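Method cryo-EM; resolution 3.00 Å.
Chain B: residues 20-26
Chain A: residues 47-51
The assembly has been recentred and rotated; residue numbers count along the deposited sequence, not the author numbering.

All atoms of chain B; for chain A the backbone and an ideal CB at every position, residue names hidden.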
# COMPACT_ATOMS: atom_id res chain seq x y z
N GLN B 20 -31.12 -1.90 -14.71
CA GLN B 20 -32.36 -2.65 -14.57
C GLN B 20 -33.51 -1.88 -15.22
O GLN B 20 -33.61 -0.66 -15.10
CB GLN B 20 -32.69 -2.91 -13.11
CG GLN B 20 -33.69 -3.99 -12.90
CD GLN B 20 -33.89 -4.29 -11.45
OE1 GLN B 20 -33.71 -3.43 -10.60
NE2 GLN B 20 -34.26 -5.52 -11.14
N ASP B 21 -34.39 -2.63 -15.89
CA ASP B 21 -35.57 -2.11 -16.56
C ASP B 21 -36.77 -2.92 -16.12
O ASP B 21 -36.64 -3.97 -15.50
CB ASP B 21 -35.42 -2.16 -18.08
CG ASP B 21 -34.47 -1.11 -18.61
OD1 ASP B 21 -33.81 -0.43 -17.80
OD2 ASP B 21 -34.38 -0.95 -19.84
N LYS B 22 -37.97 -2.45 -16.47
CA LYS B 22 -39.19 -3.13 -16.07
C LYS B 22 -40.24 -2.97 -17.16
O LYS B 22 -40.32 -1.91 -17.80
CB LYS B 22 -39.72 -2.58 -14.75
CG LYS B 22 -40.95 -3.27 -14.23
CD LYS B 22 -41.34 -2.71 -12.89
CE LYS B 22 -42.41 -3.55 -12.24
NZ LYS B 22 -42.71 -3.06 -10.87
N VAL B 23 -41.05 -4.01 -17.38
CA VAL B 23 -42.14 -3.96 -18.35
C VAL B 23 -43.35 -4.68 -17.79
O VAL B 23 -43.23 -5.65 -17.03
CB VAL B 23 -41.76 -4.55 -19.71
CG1 VAL B 23 -40.81 -3.64 -20.45
CG2 VAL B 23 -41.15 -5.92 -19.54
N CYS B 24 -44.53 -4.20 -18.18
CA CYS B 24 -45.81 -4.72 -17.74
C CYS B 24 -46.72 -4.73 -18.95
O CYS B 24 -46.80 -3.72 -19.65
CB CYS B 24 -46.44 -3.80 -16.70
SG CYS B 24 -45.73 -3.73 -15.08
N ILE B 25 -47.42 -5.84 -19.20
CA ILE B 25 -48.39 -5.87 -20.28
C ILE B 25 -49.59 -6.72 -19.89
O ILE B 25 -49.55 -7.50 -18.93
CB ILE B 25 -47.82 -6.39 -21.62
CG1 ILE B 25 -47.18 -7.75 -21.44
CG2 ILE B 25 -46.85 -5.41 -22.23
CD1 ILE B 25 -47.00 -8.47 -22.73
N ASP B 26 -50.66 -6.56 -20.65
CA ASP B 26 -51.84 -7.42 -20.60
C ASP B 26 -51.94 -8.18 -21.90
O ASP B 26 -51.78 -7.60 -22.98
CB ASP B 26 -53.11 -6.61 -20.37
CG ASP B 26 -53.08 -5.84 -19.07
OD1 ASP B 26 -52.37 -6.27 -18.15
OD2 ASP B 26 -53.79 -4.82 -18.97
N UNK A 47 -33.24 0.44 -25.13
CA UNK A 47 -34.63 0.85 -25.00
C UNK A 47 -35.49 -0.32 -24.60
O UNK A 47 -35.38 -1.41 -25.17
CB UNK A 47 -35.14 1.46 -26.31
N UNK A 48 -36.37 -0.09 -23.63
CA UNK A 48 -37.35 -1.07 -23.19
C UNK A 48 -38.74 -0.46 -23.28
O UNK A 48 -38.90 0.74 -23.13
CB UNK A 48 -37.05 -1.54 -21.77
N UNK A 49 -39.73 -1.30 -23.54
CA UNK A 49 -41.09 -0.79 -23.61
C UNK A 49 -42.08 -1.83 -24.07
O UNK A 49 -41.80 -3.03 -24.06
CB UNK A 49 -41.15 0.42 -24.55
N UNK A 50 -43.26 -1.35 -24.47
CA UNK A 50 -44.32 -2.22 -24.95
C UNK A 50 -45.06 -1.54 -26.09
O UNK A 50 -45.00 -0.32 -26.26
CB UNK A 50 -45.28 -2.58 -23.82
N UNK A 51 -45.78 -2.35 -26.86
CA UNK A 51 -46.71 -1.88 -27.87
C UNK A 51 -48.05 -2.55 -27.62
O UNK A 51 -48.11 -3.77 -27.44
CB UNK A 51 -46.20 -2.17 -29.28

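The two strands run nearly parallel, with 2° between their N-to-C directions and 6.9 Å between their axes at closest approach. That spacing is too wide for backbone pairing, so the contact rests mainly on side chains.

Position 47 of chain A has a CA-to-CB bond that points away from chain B. No atom of the chain B stretch lies within 5.5 Å of the ideal CB. The backbone is ordinary strand, at -131/135. Chain B therefore sets no preference here, and many residues would do. The deposited residue is Ala A47, whose short side chain stays out of the contact.

Position 48 points toward chain B. Its CA lies 6.9 Å from the CA of Asp B21. The ideal CB is 3.3 Å from OD2 of Asp B21 and 4.5 Å from CG1 of Val B23. OD2 of this acid is an acceptor very near the start of the side chain, so a short donor would suit: serine or threonine, perhaps cysteine. The residue is Ser A48, with chi1 at -63° (m). Its OG donates a hydrogen bond to OD2 of Asp B21 at 2.6 Å, a short one.

Position 49 has its ideal CB directed away, with nothing of the chain B stretch within 5.5 Å. The clue is in the backbone: phi/psi of 173/-164 is very extended and is most at ease in glycine. Gly A49 is found. It meets chain B through its backbone, where its O lies 3.8 Å from CG1 of Val B23.

Position 50 points toward chain B again. The ideal CB is 3.6 Å from CG2 of Ile B25 and 4.6 Å from O of Cys B24. A methyl group at this range favours an apolar or aromatic side chain; valine, isoleucine, leucine, phenylalanine or tyrosine could all be considered. Tyr A50 is deposited, with chi1 at 64° (p). Its CB packs against CG2 of Ile B25 at 3.6 Å. The ring lies obliquely to that methyl and to the carbonyl of Cys B24, whose O is 3.9 Å from CD1 of Tyr A50. The hydroxyl lies well beyond these contacts.

Position 51 points away, and the chain B stretch offers nothing within 5.5 Å of its ideal CB. The strand angles of -127/131 suit many residues. It is Leu A51, whose side chain stays out of the contact.

Chain A, residues 47-51: ASGYL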
# COMPACT_ATOMS: atom_id res chain seq x y z
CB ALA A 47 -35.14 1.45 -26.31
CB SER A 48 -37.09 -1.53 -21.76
OG SER A 48 -35.84 -2.17 -21.64
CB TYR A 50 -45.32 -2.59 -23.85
CG TYR A 50 -46.09 -1.42 -23.27
CD1 TYR A 50 -45.71 -0.84 -22.08
CD2 TYR A 50 -47.19 -0.90 -23.92
CE1 TYR A 50 -46.40 0.21 -21.56
CE2 TYR A 50 -47.89 0.15 -23.41
CZ TYR A 50 -47.49 0.71 -22.23
OH TYR A 50 -48.17 1.77 -21.70
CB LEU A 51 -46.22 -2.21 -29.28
CG LEU A 51 -47.13 -1.71 -30.40
CD1 LEU A 51 -46.73 -0.32 -30.80
CD2 LEU A 51 -47.09 -2.64 -31.59
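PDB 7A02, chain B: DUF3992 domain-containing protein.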